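Local coordinates for protein particle-associated glycoside hydrolase (Acinetobacter phage Fri1, PDB 6C72) that probably hydrolyses glycosidic bonds in the capsular polysaccharide of Acinetobacter baumannii as a trimeric, zinc-binding phage tailspike, so that the virus can enter its host, at residues W81-H86 and V117-L122; E501-P506 and V579-F584. All coordinates share one frame; numbering follows the deposited sequence.

Contact 1 (W81-H86 and V117-L122)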
loop_
_atom_site.group_PDB
_atom_site.type_symbol
_atom_site.label_atom_id
_atom_site.label_comp_id
_atom_site.label_asym_id
_atom_site.label_seq_id
_atom_site.Cartn_x
_atom_site.Cartn_y
_atom_site.Cartn_z
ATOM N N TRP A 81 -8.025 -16.212 -51.295
ATOM C CA TRP A 81 -7.366 -15.020 -50.795
ATOM C C TRP A 81 -7.275 -15.131 -49.284
ATOM O O TRP A 81 -8.291 -15.329 -48.606
ATOM C CB TRP A 81 -8.129 -13.761 -51.196
ATOM C CG TRP A 81 -8.184 -13.558 -52.673
ATOM C CD1 TRP A 81 -9.188 -13.932 -53.514
ATOM C CD2 TRP A 81 -7.177 -12.942 -53.491
ATOM N NE1 TRP A 81 -8.874 -13.580 -54.805
ATOM C CE2 TRP A 81 -7.644 -12.974 -54.818
ATOM C CE3 TRP A 81 -5.926 -12.370 -53.228
ATOM C CZ2 TRP A 81 -6.907 -12.449 -55.882
ATOM C CZ3 TRP A 81 -5.193 -11.850 -54.291
ATOM C CH2 TRP A 81 -5.688 -11.890 -55.595
ATOM N N LEU A 82 -6.061 -15.005 -48.765
ATOM C CA LEU A 82 -5.788 -15.212 -47.351
ATOM C C LEU A 82 -5.647 -13.870 -46.644
ATOM O O LEU A 82 -4.841 -13.019 -47.048
ATOM C CB LEU A 82 -4.531 -16.054 -47.154
ATOM C CG LEU A 82 -4.575 -17.425 -47.824
ATOM C CD1 LEU A 82 -3.375 -18.247 -47.411
ATOM C CD2 LEU A 82 -5.889 -18.149 -47.517
ATOM N N LEU A 83 -6.436 -13.696 -45.589
ATOM C CA LEU A 83 -6.451 -12.460 -44.827
ATOM C C LEU A 83 -5.088 -12.184 -44.201
ATOM O O LEU A 83 -4.447 -13.086 -43.651
ATOM C CB LEU A 83 -7.506 -12.575 -43.727
ATOM C CG LEU A 83 -7.693 -11.340 -42.854
ATOM C CD1 LEU A 83 -8.315 -10.239 -43.717
ATOM C CD2 LEU A 83 -8.516 -11.653 -41.611
ATOM N N GLN A 84 -4.654 -10.920 -44.256
ATOM C CA GLN A 84 -3.430 -10.469 -43.596
ATOM C C GLN A 84 -3.815 -9.518 -42.477
ATOM O O GLN A 84 -4.276 -8.401 -42.736
ATOM C CB GLN A 84 -2.466 -9.786 -44.562
ATOM C CG GLN A 84 -2.017 -10.645 -45.731
ATOM C CD GLN A 84 -1.319 -11.941 -45.309
ATOM O OE1 GLN A 84 -1.705 -13.028 -45.746
ATOM N NE2 GLN A 84 -0.279 -11.827 -44.477
ATOM N N VAL A 85 -3.621 -9.950 -41.244
ATOM C CA VAL A 85 -3.863 -9.107 -40.082
ATOM C C VAL A 85 -2.602 -8.315 -39.787
ATOM O O VAL A 85 -1.518 -8.890 -39.632
ATOM C CB VAL A 85 -4.263 -9.951 -38.861
ATOM C CG1 VAL A 85 -4.383 -9.054 -37.629
ATOM C CG2 VAL A 85 -5.554 -10.704 -39.125
ATOM N N HIS A 86 -2.735 -7.003 -39.676
ATOM C CA HIS A 86 -1.591 -6.163 -39.374
ATOM C C HIS A 86 -1.725 -5.589 -37.969
ATOM O O HIS A 86 -2.833 -5.390 -37.464
ATOM C CB HIS A 86 -1.451 -5.034 -40.402
ATOM C CG HIS A 86 -1.221 -5.513 -41.806
ATOM N ND1 HIS A 86 -2.226 -5.563 -42.750
ATOM C CD2 HIS A 86 -0.100 -5.956 -42.427
ATOM C CE1 HIS A 86 -1.736 -6.024 -43.889
ATOM N NE2 HIS A 86 -0.449 -6.271 -43.720
ATOM N N VAL A 117 -12.253 -13.947 -32.498
ATOM C CA VAL A 117 -11.479 -14.216 -31.289
ATOM C C VAL A 117 -10.639 -15.473 -31.475
ATOM O O VAL A 117 -9.453 -15.502 -31.123
ATOM C CB VAL A 117 -12.411 -14.331 -30.066
ATOM C CG1 VAL A 117 -11.632 -14.703 -28.826
ATOM C CG2 VAL A 117 -13.191 -13.050 -29.871
ATOM N N ASP A 118 -11.244 -16.526 -32.045
ATOM C CA ASP A 118 -10.539 -17.784 -32.269
ATOM C C ASP A 118 -9.368 -17.623 -33.225
ATOM O O ASP A 118 -8.305 -18.215 -33.013
ATOM C CB ASP A 118 -11.493 -18.847 -32.810
ATOM C CG ASP A 118 -12.448 -19.367 -31.758
ATOM O OD1 ASP A 118 -12.391 -18.890 -30.601
ATOM O OD2 ASP A 118 -13.224 -20.297 -32.080
ATOM N N TYR A 119 -9.543 -16.845 -34.293
ATOM C CA TYR A 119 -8.468 -16.717 -35.271
ATOM C C TYR A 119 -7.303 -15.899 -34.719
ATOM O O TYR A 119 -6.135 -16.240 -34.956
ATOM C CB TYR A 119 -8.996 -16.109 -36.569
ATOM C CG TYR A 119 -7.915 -15.931 -37.603
ATOM C CD1 TYR A 119 -7.314 -17.028 -38.202
ATOM C CD2 TYR A 119 -7.474 -14.666 -37.957
ATOM C CE1 TYR A 119 -6.315 -16.879 -39.142
ATOM C CE2 TYR A 119 -6.477 -14.502 -38.905
ATOM C CZ TYR A 119 -5.905 -15.615 -39.497
ATOM O OH TYR A 119 -4.910 -15.458 -40.428
ATOM N N MET A 120 -7.598 -14.815 -33.982
ATOM C CA MET A 120 -6.532 -14.047 -33.341
ATOM C C MET A 120 -5.785 -14.898 -32.323
ATOM O O MET A 120 -4.553 -14.853 -32.249
ATOM C CB MET A 120 -7.102 -12.800 -32.665
ATOM C CG MET A 120 -7.455 -11.677 -33.620
ATOM S SD MET A 120 -6.080 -11.123 -34.647
ATOM C CE MET A 120 -5.074 -10.249 -33.465
ATOM N N ALA A 121 -6.512 -15.699 -31.545
ATOM C CA ALA A 121 -5.857 -16.625 -30.631
ATOM C C ALA A 121 -5.017 -17.671 -31.368
ATOM O O ALA A 121 -4.099 -18.243 -30.777
ATOM C CB ALA A 121 -6.896 -17.314 -29.743
ATOM N N LEU A 122 -5.329 -17.958 -32.630
ATOM C CA LEU A 122 -4.496 -18.877 -33.396
ATOM C C LEU A 122 -3.187 -18.218 -33.828
ATOM O O LEU A 122 -2.157 -18.888 -33.882
ATOM C CB LEU A 122 -5.270 -19.394 -34.613
ATOM C CG LEU A 122 -4.747 -20.531 -35.496
ATOM C CD1 LEU A 122 -4.814 -21.872 -34.798
ATOM C CD2 LEU A 122 -5.533 -20.581 -36.802
HETATM O O HOH W 1 -3.166 -13.016 -41.051
#

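Contact 2 (E501-P506 and V579-F584)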
loop_
_atom_site.group_PDB
_atom_site.type_symbol
_atom_site.label_atom_id
_atom_site.label_comp_id
_atom_site.label_asym_id
_atom_site.label_seq_id
_atom_site.Cartn_x
_atom_site.Cartn_y
_atom_site.Cartn_z
ATOM N N GLU A 501 5.292 -23.634 55.811
ATOM C CA GLU A 501 6.190 -22.617 55.282
ATOM C C GLU A 501 5.604 -22.021 54.007
ATOM O O GLU A 501 5.258 -22.753 53.082
ATOM C CB GLU A 501 7.565 -23.229 54.990
ATOM C CG GLU A 501 8.384 -23.622 56.215
ATOM C CD GLU A 501 9.720 -24.280 55.853
ATOM O OE1 GLU A 501 9.820 -24.846 54.743
ATOM O OE2 GLU A 501 10.677 -24.230 56.667
ATOM N N VAL A 502 5.490 -20.691 53.952
ATOM C CA VAL A 502 4.871 -20.051 52.791
ATOM C C VAL A 502 5.877 -19.182 52.033
ATOM O O VAL A 502 5.807 -19.096 50.804
ATOM C CB VAL A 502 3.625 -19.222 53.174
ATOM C CG1 VAL A 502 2.523 -20.101 53.761
ATOM C CG2 VAL A 502 3.992 -18.086 54.136
ATOM N N LEU A 503 6.823 -18.540 52.729
ATOM C CA LEU A 503 7.739 -17.643 52.025
ATOM C C LEU A 503 9.016 -17.432 52.822
ATOM O O LEU A 503 9.083 -17.710 54.020
ATOM C CB LEU A 503 7.095 -16.282 51.734
ATOM C CG LEU A 503 6.646 -15.427 52.929
ATOM C CD1 LEU A 503 7.762 -14.550 53.469
ATOM C CD2 LEU A 503 5.449 -14.567 52.538
ATOM N N THR A 504 10.030 -16.912 52.126
ATOM C CA THR A 504 11.303 -16.511 52.714
ATOM C C THR A 504 11.635 -15.115 52.211
ATOM O O THR A 504 11.734 -14.901 50.998
ATOM C CB THR A 504 12.413 -17.496 52.335
ATOM O OG1 THR A 504 12.110 -18.784 52.881
ATOM C CG2 THR A 504 13.750 -17.048 52.870
ATOM N N VAL A 505 11.800 -14.169 53.131
ATOM C CA VAL A 505 12.090 -12.784 52.767
ATOM C C VAL A 505 13.573 -12.674 52.423
ATOM O O VAL A 505 14.401 -13.392 53.003
ATOM C CB VAL A 505 11.694 -11.806 53.889
ATOM C CG1 VAL A 505 10.194 -11.847 54.133
ATOM C CG2 VAL A 505 12.442 -12.137 55.163
ATOM N N PRO A 506 13.953 -11.803 51.496
ATOM C CA PRO A 506 15.362 -11.690 51.113
ATOM C C PRO A 506 16.162 -10.934 52.165
ATOM O O PRO A 506 15.617 -10.289 53.062
ATOM C CB PRO A 506 15.305 -10.909 49.791
ATOM C CG PRO A 506 14.075 -10.104 49.897
ATOM C CD PRO A 506 13.091 -10.907 50.705
ATOM N N VAL A 579 -2.306 -13.164 51.294
ATOM C CA VAL A 579 -1.022 -12.744 51.846
ATOM C C VAL A 579 -0.354 -11.798 50.851
ATOM O O VAL A 579 -0.062 -12.181 49.707
ATOM C CB VAL A 579 -0.123 -13.951 52.160
ATOM C CG1 VAL A 579 1.208 -13.502 52.713
ATOM C CG2 VAL A 579 -0.828 -14.891 53.130
ATOM N N LYS A 580 -0.142 -10.558 51.269
ATOM C CA LYS A 580 0.509 -9.551 50.442
ATOM C C LYS A 580 1.845 -9.180 51.074
ATOM O O LYS A 580 1.926 -9.002 52.296
ATOM C CB LYS A 580 -0.386 -8.323 50.284
ATOM C CG LYS A 580 0.212 -7.180 49.465
ATOM C CD LYS A 580 -0.840 -6.090 49.271
ATOM C CE LYS A 580 -0.358 -4.952 48.381
ATOM N NZ LYS A 580 0.656 -4.068 49.053
ATOM N N VAL A 581 2.893 -9.097 50.252
ATOM C CA VAL A 581 4.230 -8.744 50.710
ATOM C C VAL A 581 4.677 -7.452 50.036
ATOM O O VAL A 581 4.600 -7.325 48.809
ATOM C CB VAL A 581 5.246 -9.860 50.424
ATOM C CG1 VAL A 581 6.509 -9.577 51.213
ATOM C CG2 VAL A 581 4.675 -11.199 50.809
ATOM N N ASP A 582 5.179 -6.516 50.839
ATOM C CA ASP A 582 5.834 -5.301 50.363
ATOM C C ASP A 582 7.315 -5.404 50.711
ATOM O O ASP A 582 7.667 -5.586 51.880
ATOM C CB ASP A 582 5.235 -4.048 51.013
ATOM C CG ASP A 582 3.721 -3.953 50.851
ATOM O OD1 ASP A 582 3.166 -4.504 49.876
ATOM O OD2 ASP A 582 3.080 -3.290 51.694
ATOM N N VAL A 583 8.179 -5.297 49.708
ATOM C CA VAL A 583 9.620 -5.422 49.903
ATOM C C VAL A 583 10.272 -4.084 49.571
ATOM O O VAL A 583 10.071 -3.538 48.477
ATOM C CB VAL A 583 10.231 -6.548 49.046
ATOM C CG1 VAL A 583 11.726 -6.675 49.312
ATOM C CG2 VAL A 583 9.521 -7.873 49.291
ATOM N N PHE A 584 11.058 -3.572 50.515
ATOM C CA PHE A 584 11.877 -2.380 50.347
ATOM C C PHE A 584 13.322 -2.847 50.226
ATOM O O PHE A 584 13.819 -3.535 51.125
ATOM C CB PHE A 584 11.733 -1.441 51.551
ATOM C CG PHE A 584 10.316 -1.033 51.858
ATOM C CD1 PHE A 584 9.424 -1.922 52.433
ATOM C CD2 PHE A 584 9.879 0.262 51.586
ATOM C CE1 PHE A 584 8.127 -1.541 52.709
ATOM C CE2 PHE A 584 8.580 0.651 51.867
ATOM C CZ PHE A 584 7.705 -0.256 52.427
#

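Contact 1 (W81-H86 and V117-L122)
Tyr119 swings its ring out toward Val85 from a CG placed opposite its own backbone N (chi1 179°), while chi1 175° of Val85 puts CG1 on the Met120 side and CG2 beside the backbone N, at the Tyr119 ring. The contact joins the last turns of helix 110-122, which lies in the chain between strands 89-91 and 126-129, the first parallel pair of the tailspike beta-helix, to the end of strand 80-83 in the small N-terminal mixed sheet and the residues just after it. Val85 CG2 lies in the plane of the Tyr119 ring, at its edge, 3.9 Å from CE2, and the two side chains run alongside one another, pointing opposite ways. The other methyl, CG1, meets the sulfur of Met120, 4.0 Å from SD. Met120 gets there although its first bond does not aim at segment 81-86: its chain bends and brings the sulfur nearer to the valine. Leu83 adds a looser apolar contact, CD2 to Tyr119 CE2 at 4.4 Å, oblique to the ring. Leu90 of strand 89-91 touches both Leu83 and Met120 and so continues the apolar packing between the two segments; Val145 of strand 145-148 also touches Met120. On the helix, Asp118 forms a salt bridge with Lys142, and Ala121 makes backbone hydrogen bonds to the second subunit, so this helix also lies at the trimer interface. The polar link across the contact is made by water. One molecule donates to Leu83 O at 2.9 Å and accepts from Val85 N at 3.1 Å. The same water reaches across to the helix, where it bonds the phenol oxygen, Tyr119 OH, at 3.1 Å.

Contact 2 (E501-P506 and V579-F584)
The puckered pyrrolidine ring of Pro506 and the isopropyl group of Val583 meet across the contact at a slant, ring carbon CG lying 4.2 Å from Val583 CG1. The tightest meeting is between Leu503 and Val581, whose side chains reach toward each other tip to tip, CD2 to CG2 at 3.9 Å. Leu503 has its CG between the backbone N and the carbonyl carbon (chi1 62°), and from there the same methyl also approaches Val579 CG1 at 4.4 Å. Val579, Val581 and Val583 thus offer one face of strand 576-585 to segment 501-506. Ile513 and Cys511 of strand 509-517, with Val593, extend this apolar layer. On the strand's other face Lys580 NZ forms a salt bridge with Asp582 OD1 at 2.7 Å, on the syn lone pair of that oxygen; Thr488 also bonds this oxygen, and Phe486 of the third subunit receives Lys580 as a cation-pi partner. A classic beta bulge in strand 500-504 sets Val502 and Leu503 together opposite Leu565. Pro506, just past that strand, extends the sheet-to-sheet packing. Such face-to-face packing of a four-stranded and a six-stranded antiparallel sheet, with side chains alone meeting between them, is the core of a beta-sandwich, here the C-terminal domain of the tailspike.

From the N terminus, the chain builds the small mixed sheet, and contact 1 closes a loop of 30 residues between 81-86 and 117-122, holding strand 89-91 and the start of helix 110-122. The parallel coils of the beta-helix then follow, until the chain enters the C-terminal sheets. There contact 2 closes a longer, 72-residue loop, rich in strands, between 501-506 and 579-584. The loops come in series and neither nest nor cross. The centres of the two contacts are about 91 Å apart, on opposite sides of the chain's centre: contact 1 ties the N-terminal sheet to the start of the beta-helix, and contact 2 joins the two sheets of the distant C-terminal domain.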